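Local coordinates for nudix Hydrolase, RenU (Mycolicibacterium smegmatis, PDB 6UUF), which is a MutT-type Nudix family enzyme with magnesium as cofactor that probably hydrolyses nucleoside diphosphate-linked substrates, with NADH a likely one, at residues Y107-A115 against L153-L163. The protein carries 3 engineered substitutions. Residues are numbered along the deposited sequence; the frame is centred on the assembly and turned at random.
Sequences YTTVIADAA and LREVTATIPLL
I111 of strand 104-113 packs its tip on V156 and T157 of helix 144-158. From its CB, CG2 faces the chain just past the helix, 4.2 Å from CD1 of I160. The other arm runs through CG1, extended (chi2 -176°), and CD1 meets V156 CG1 at 3.7 Å and T157 CG2 at 3.9 Å. Two residues earlier on the strand, T109 meets L153, one helical turn before T157, tip to tip, CG2 to CD2 at 3.6 Å. A chi1 of -63° sets OG1 beside the backbone N and CG2 anti to it; the methyl faces the leucine while OG1 hydrogen-bonds T94 OG1. A glycine at T109 would probably open a gap against L153 CD2 and cost T94 this partner. The segment axes, 10.7 Å apart at 37°, are consistent with the helix forming one outer layer of the alpha/beta/alpha Nudix sandwich; V110, pointing away, packs against A71 of helix 67-79 on the other face. Beyond the helix, D113 takes over: its CG lies 3.9 Å from L162 CG, and OD2 approaches L162 CA at 3.5 Å. The carboxylate itself is gripped by two salt bridges, OD1 to R29 and OD2 to R89; these arginines also bond the carbonyls of I160 and P161, respectively.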
ATOM      1  N   TYR A 107       2.851   4.746  -8.690  1.00 32.40           N
ATOM      2  CA  TYR A 107       2.551   4.103  -7.442  1.00 30.40           C
ATOM      3  C   TYR A 107       2.446   2.615  -7.739  1.00 30.62           C
ATOM      4  O   TYR A 107       1.632   2.213  -8.621  1.00 28.56           O
ATOM      5  CB  TYR A 107       1.195   4.571  -6.868  1.00 30.44           C
ATOM      6  CG  TYR A 107       0.945   4.052  -5.471  1.00 30.39           C
ATOM      7  CD1 TYR A 107       0.467   2.766  -5.246  1.00 32.68           C
ATOM      8  CD2 TYR A 107       1.168   4.855  -4.362  1.00 34.08           C
ATOM      9  CE1 TYR A 107       0.269   2.281  -3.972  1.00 31.80           C
ATOM     10  CE2 TYR A 107       0.914   4.398  -3.073  1.00 33.70           C
ATOM     11  CZ  TYR A 107       0.485   3.112  -2.889  1.00 31.59           C
ATOM     12  OH  TYR A 107       0.271   2.679  -1.616  1.00 31.57           O
ATOM     13  N   THR A 108       3.160   1.829  -6.934  1.00 27.23           N
ATOM     14  CA  THR A 108       3.212   0.402  -7.070  1.00 29.72           C
ATOM     15  C   THR A 108       2.668  -0.256  -5.823  1.00 30.27           C
ATOM     16  O   THR A 108       3.185  -0.073  -4.710  1.00 28.52           O
ATOM     17  CB  THR A 108       4.638  -0.085  -7.313  1.00 31.28           C
ATOM     18  OG1 THR A 108       5.146   0.481  -8.509  1.00 29.96           O
ATOM     19  CG2 THR A 108       4.682  -1.601  -7.470  1.00 32.97           C
ATOM     20  N   THR A 109       1.634  -1.067  -6.023  1.00 30.13           N
ATOM     21  CA  THR A 109       1.057  -1.873  -4.953  1.00 28.83           C
ATOM     22  C   THR A 109       1.787  -3.204  -4.912  1.00 30.45           C
ATOM     23  O   THR A 109       1.910  -3.913  -5.931  1.00 30.57           O
ATOM     24  CB  THR A 109      -0.470  -2.097  -5.153  1.00 29.87           C
ATOM     25  OG1 THR A 109      -1.136  -0.838  -5.095  1.00 28.23           O
ATOM     26  CG2 THR A 109      -1.025  -2.988  -4.070  1.00 29.19           C
ATOM     27  N   VAL A 110       2.267  -3.540  -3.722  1.00 30.21           N
ATOM     28  CA  VAL A 110       3.008  -4.741  -3.517  1.00 29.99           C
ATOM     29  C   VAL A 110       2.080  -5.622  -2.684  1.00 29.62           C
ATOM     30  O   VAL A 110       1.794  -5.320  -1.507  1.00 28.72           O
ATOM     31  CB  VAL A 110       4.338  -4.409  -2.804  1.00 33.78           C
ATOM     32  CG1 VAL A 110       5.156  -5.657  -2.468  1.00 33.06           C
ATOM     33  CG2 VAL A 110       5.185  -3.494  -3.689  1.00 33.76           C
ATOM     34  N   ILE A 111       1.615  -6.713  -3.297  1.00 26.51           N
ATOM     35  CA  ILE A 111       0.748  -7.691  -2.639  1.00 26.73           C
ATOM     36  C   ILE A 111       1.597  -8.673  -1.826  1.00 27.95           C
ATOM     37  O   ILE A 111       2.538  -9.256  -2.342  1.00 30.38           O
ATOM     38  CB  ILE A 111      -0.073  -8.466  -3.704  1.00 26.37           C
ATOM     39  CG1 ILE A 111      -0.856  -7.448  -4.583  1.00 28.51           C
ATOM     40  CG2 ILE A 111      -0.954  -9.501  -3.037  1.00 26.65           C
ATOM     41  CD1 ILE A 111      -1.778  -8.042  -5.626  1.00 29.35           C
ATOM     42  N   ALA A 112       1.250  -8.896  -0.581  1.00 29.08           N
ATOM     43  CA  ALA A 112       1.991  -9.847   0.236  1.00 31.89           C
ATOM     44  C   ALA A 112       1.031 -10.591   1.135  1.00 31.91           C
ATOM     45  O   ALA A 112      -0.097 -10.112   1.356  1.00 32.13           O
ATOM     46  CB  ALA A 112       3.053  -9.151   1.070  1.00 29.60           C
ATOM     47  N   ASP A 113       1.479 -11.759   1.619  1.00 30.11           N
ATOM     48  CA  ASP A 113       0.729 -12.614   2.544  1.00 31.14           C
ATOM     49  C   ASP A 113       1.411 -12.800   3.920  1.00 32.42           C
ATOM     50  O   ASP A 113       2.625 -12.891   4.034  1.00 30.09           O
ATOM     51  CB  ASP A 113       0.589 -13.991   1.964  1.00 33.50           C
ATOM     52  CG  ASP A 113      -0.175 -14.015   0.656  1.00 37.60           C
ATOM     53  OD1 ASP A 113      -0.815 -13.033   0.254  1.00 40.99           O
ATOM     54  OD2 ASP A 113      -0.112 -15.062   0.002  1.00 44.63           O
ATOM     55  N   ALA A 114       0.601 -12.846   4.962  1.00 33.12           N
ATOM     56  CA  ALA A 114       1.029 -13.327   6.274  1.00 34.37           C
ATOM     57  C   ALA A 114       0.210 -14.584   6.627  1.00 37.30           C
ATOM     58  O   ALA A 114      -0.897 -14.820   6.078  1.00 36.96           O
ATOM     59  CB  ALA A 114       0.776 -12.260   7.307  1.00 33.16           C
ATOM     60  N   ALA A 115       0.742 -15.372   7.563  1.00 41.69           N
ATOM     61  CA  ALA A 115       0.100 -16.626   7.990  1.00 43.24           C
ATOM     62  C   ALA A 115      -1.203 -16.396   8.791  1.00 45.55           C
ATOM     63  O   ALA A 115      -2.074 -17.255   8.805  1.00 48.43           O
ATOM     64  CB  ALA A 115       1.091 -17.471   8.787  1.00 45.69           C
ATOM     65  N   LEU A 153      -7.220  -4.209  -8.104  1.00 34.73           N
ATOM     66  CA  LEU A 153      -6.461  -5.033  -7.146  1.00 34.81           C
ATOM     67  C   LEU A 153      -7.189  -6.281  -6.714  1.00 35.33           C
ATOM     68  O   LEU A 153      -6.562  -7.315  -6.524  1.00 32.48           O
ATOM     69  CB  LEU A 153      -6.086  -4.242  -5.883  1.00 33.92           C
ATOM     70  CG  LEU A 153      -5.021  -3.218  -6.177  1.00 32.86           C
ATOM     71  CD1 LEU A 153      -4.931  -2.167  -5.101  1.00 34.18           C
ATOM     72  CD2 LEU A 153      -3.683  -3.913  -6.364  1.00 37.00           C
ATOM     73  N   ARG A 154      -8.505  -6.196  -6.510  1.00 36.44           N
ATOM     74  CA  ARG A 154      -9.273  -7.397  -6.172  1.00 38.28           C
ATOM     75  C   ARG A 154      -9.216  -8.464  -7.254  1.00 39.73           C
ATOM     76  O   ARG A 154      -9.097  -9.663  -6.955  1.00 35.61           O
ATOM     77  CB  ARG A 154     -10.715  -7.020  -5.937  1.00 40.42           C
ATOM     78  CG  ARG A 154     -10.902  -6.318  -4.628  1.00 43.28           C
ATOM     79  CD  ARG A 154     -11.447  -7.298  -3.632  1.00 49.65           C
ATOM     80  NE  ARG A 154     -12.887  -7.230  -3.615  1.00 47.63           N
ATOM     81  CZ  ARG A 154     -13.673  -8.077  -2.968  1.00 48.43           C
ATOM     82  NH1 ARG A 154     -13.184  -9.145  -2.318  1.00 52.59           N
ATOM     83  NH2 ARG A 154     -14.969  -7.848  -2.998  1.00 49.37           N
ATOM     84  N   GLU A 155      -9.332  -8.024  -8.513  1.00 42.27           N
ATOM     85  CA  GLU A 155      -9.266  -8.961  -9.649  1.00 43.24           C
ATOM     86  C   GLU A 155      -7.894  -9.664  -9.643  1.00 39.36           C
ATOM     87  O   GLU A 155      -7.777 -10.874  -9.782  1.00 41.54           O
ATOM     88  CB  GLU A 155      -9.520  -8.232 -10.971  1.00 45.08           C
ATOM     89  CG  GLU A 155     -10.941  -7.711 -11.093  1.00 51.00           C
ATOM     90  CD  GLU A 155     -11.215  -6.743 -12.245  1.00 61.21           C
ATOM     91  OE1 GLU A 155     -10.295  -6.343 -12.998  1.00 70.72           O
ATOM     92  OE2 GLU A 155     -12.401  -6.360 -12.392  1.00 65.19           O
ATOM     93  N   VAL A 156      -6.859  -8.885  -9.432  1.00 37.85           N
ATOM     94  CA  VAL A 156      -5.535  -9.445  -9.278  1.00 37.05           C
ATOM     95  C   VAL A 156      -5.411 -10.331  -8.051  1.00 36.45           C
ATOM     96  O   VAL A 156      -4.890 -11.419  -8.139  1.00 36.71           O
ATOM     97  CB  VAL A 156      -4.464  -8.350  -9.215  1.00 37.46           C
ATOM     98  CG1 VAL A 156      -3.091  -8.941  -8.933  1.00 36.21           C
ATOM     99  CG2 VAL A 156      -4.451  -7.578 -10.534  1.00 39.28           C
ATOM    100  N   THR A 157      -5.877  -9.904  -6.902  1.00 36.93           N
ATOM    101  CA  THR A 157      -5.688 -10.769  -5.724  1.00 40.74           C
ATOM    102  C   THR A 157      -6.384 -12.121  -5.921  1.00 37.04           C
ATOM    103  O   THR A 157      -5.880 -13.148  -5.465  1.00 33.97           O
ATOM    104  CB  THR A 157      -6.168 -10.098  -4.417  1.00 39.41           C
ATOM    105  OG1 THR A 157      -7.492  -9.637  -4.605  1.00 35.72           O
ATOM    106  CG2 THR A 157      -5.281  -8.903  -4.048  1.00 37.45           C
ATOM    107  N   ALA A 158      -7.519 -12.123  -6.630  1.00 38.42           N
ATOM    108  CA  ALA A 158      -8.307 -13.341  -6.805  1.00 40.83           C
ATOM    109  C   ALA A 158      -7.595 -14.339  -7.685  1.00 41.20           C
ATOM    110  O   ALA A 158      -7.916 -15.521  -7.630  1.00 41.63           O
ATOM    111  CB  ALA A 158      -9.705 -13.048  -7.357  1.00 41.72           C
ATOM    112  N   THR A 159      -6.623 -13.891  -8.480  1.00 40.89           N
ATOM    113  CA  THR A 159      -5.814 -14.830  -9.255  1.00 39.88           C
ATOM    114  C   THR A 159      -4.565 -15.324  -8.518  1.00 43.37           C
ATOM    115  O   THR A 159      -3.822 -16.056  -9.105  1.00 51.64           O
ATOM    116  CB  THR A 159      -5.353 -14.238 -10.590  1.00 42.31           C
ATOM    117  OG1 THR A 159      -4.309 -13.289 -10.342  1.00 44.86           O
ATOM    118  CG2 THR A 159      -6.515 -13.552 -11.350  1.00 41.35           C
ATOM    119  N   ILE A 160      -4.305 -14.915  -7.275  1.00 42.85           N
ATOM    120  CA  ILE A 160      -3.254 -15.546  -6.470  1.00 44.31           C
ATOM    121  C   ILE A 160      -3.790 -15.830  -5.091  1.00 47.32           C
ATOM    122  O   ILE A 160      -3.755 -14.963  -4.248  1.00 45.09           O
ATOM    123  CB  ILE A 160      -1.954 -14.707  -6.318  1.00 49.22           C
ATOM    124  CG1 ILE A 160      -2.232 -13.202  -6.306  1.00 49.99           C
ATOM    125  CG2 ILE A 160      -0.975 -15.039  -7.444  1.00 53.12           C
ATOM    126  CD1 ILE A 160      -0.980 -12.364  -6.144  1.00 52.66           C
ATOM    127  N   PRO A 161      -4.277 -17.054  -4.840  1.00 53.39           N
ATOM    128  CA  PRO A 161      -4.718 -17.368  -3.467  1.00 53.64           C
ATOM    129  C   PRO A 161      -3.586 -17.403  -2.462  1.00 49.61           C
ATOM    130  O   PRO A 161      -2.427 -17.620  -2.827  1.00 39.98           O
ATOM    131  CB  PRO A 161      -5.306 -18.761  -3.606  1.00 56.41           C
ATOM    132  CG  PRO A 161      -4.646 -19.310  -4.845  1.00 59.73           C
ATOM    133  CD  PRO A 161      -4.607 -18.149  -5.762  1.00 54.26           C
ATOM    134  N   LEU A 162      -3.937 -17.193  -1.197  1.00 54.23           N
ATOM    135  CA  LEU A 162      -2.943 -17.153  -0.140  1.00 53.71           C
ATOM    136  C   LEU A 162      -2.232 -18.483  -0.084  1.00 51.49           C
ATOM    137  O   LEU A 162      -2.790 -19.499  -0.429  1.00 47.34           O
ATOM    138  CB  LEU A 162      -3.547 -16.846   1.243  1.00 59.68           C
ATOM    139  CG  LEU A 162      -3.725 -15.371   1.608  1.00 65.66           C
ATOM    140  CD1 LEU A 162      -4.869 -14.771   0.810  1.00 70.28           C
ATOM    141  CD2 LEU A 162      -3.982 -15.218   3.093  1.00 68.03           C
ATOM    142  N   LEU A 163      -1.001 -18.436   0.398  1.00 57.61           N
ATOM    143  CA  LEU A 163      -0.156 -19.603   0.558  1.00 58.35           C
ATOM    144  C   LEU A 163      -0.542 -20.447   1.750  1.00 62.34           C
ATOM    145  O   LEU A 163      -1.375 -20.055   2.559  1.00 62.16           O
ATOM    146  CB  LEU A 163       1.278 -19.127   0.746  1.00 55.74           C
ATOM    147  CG  LEU A 163       1.798 -18.320  -0.424  1.00 58.83           C
ATOM    148  CD1 LEU A 163       3.270 -17.992  -0.213  1.00 60.56           C
ATOM    149  CD2 LEU A 163       1.613 -19.083  -1.727  1.00 56.98           C
TER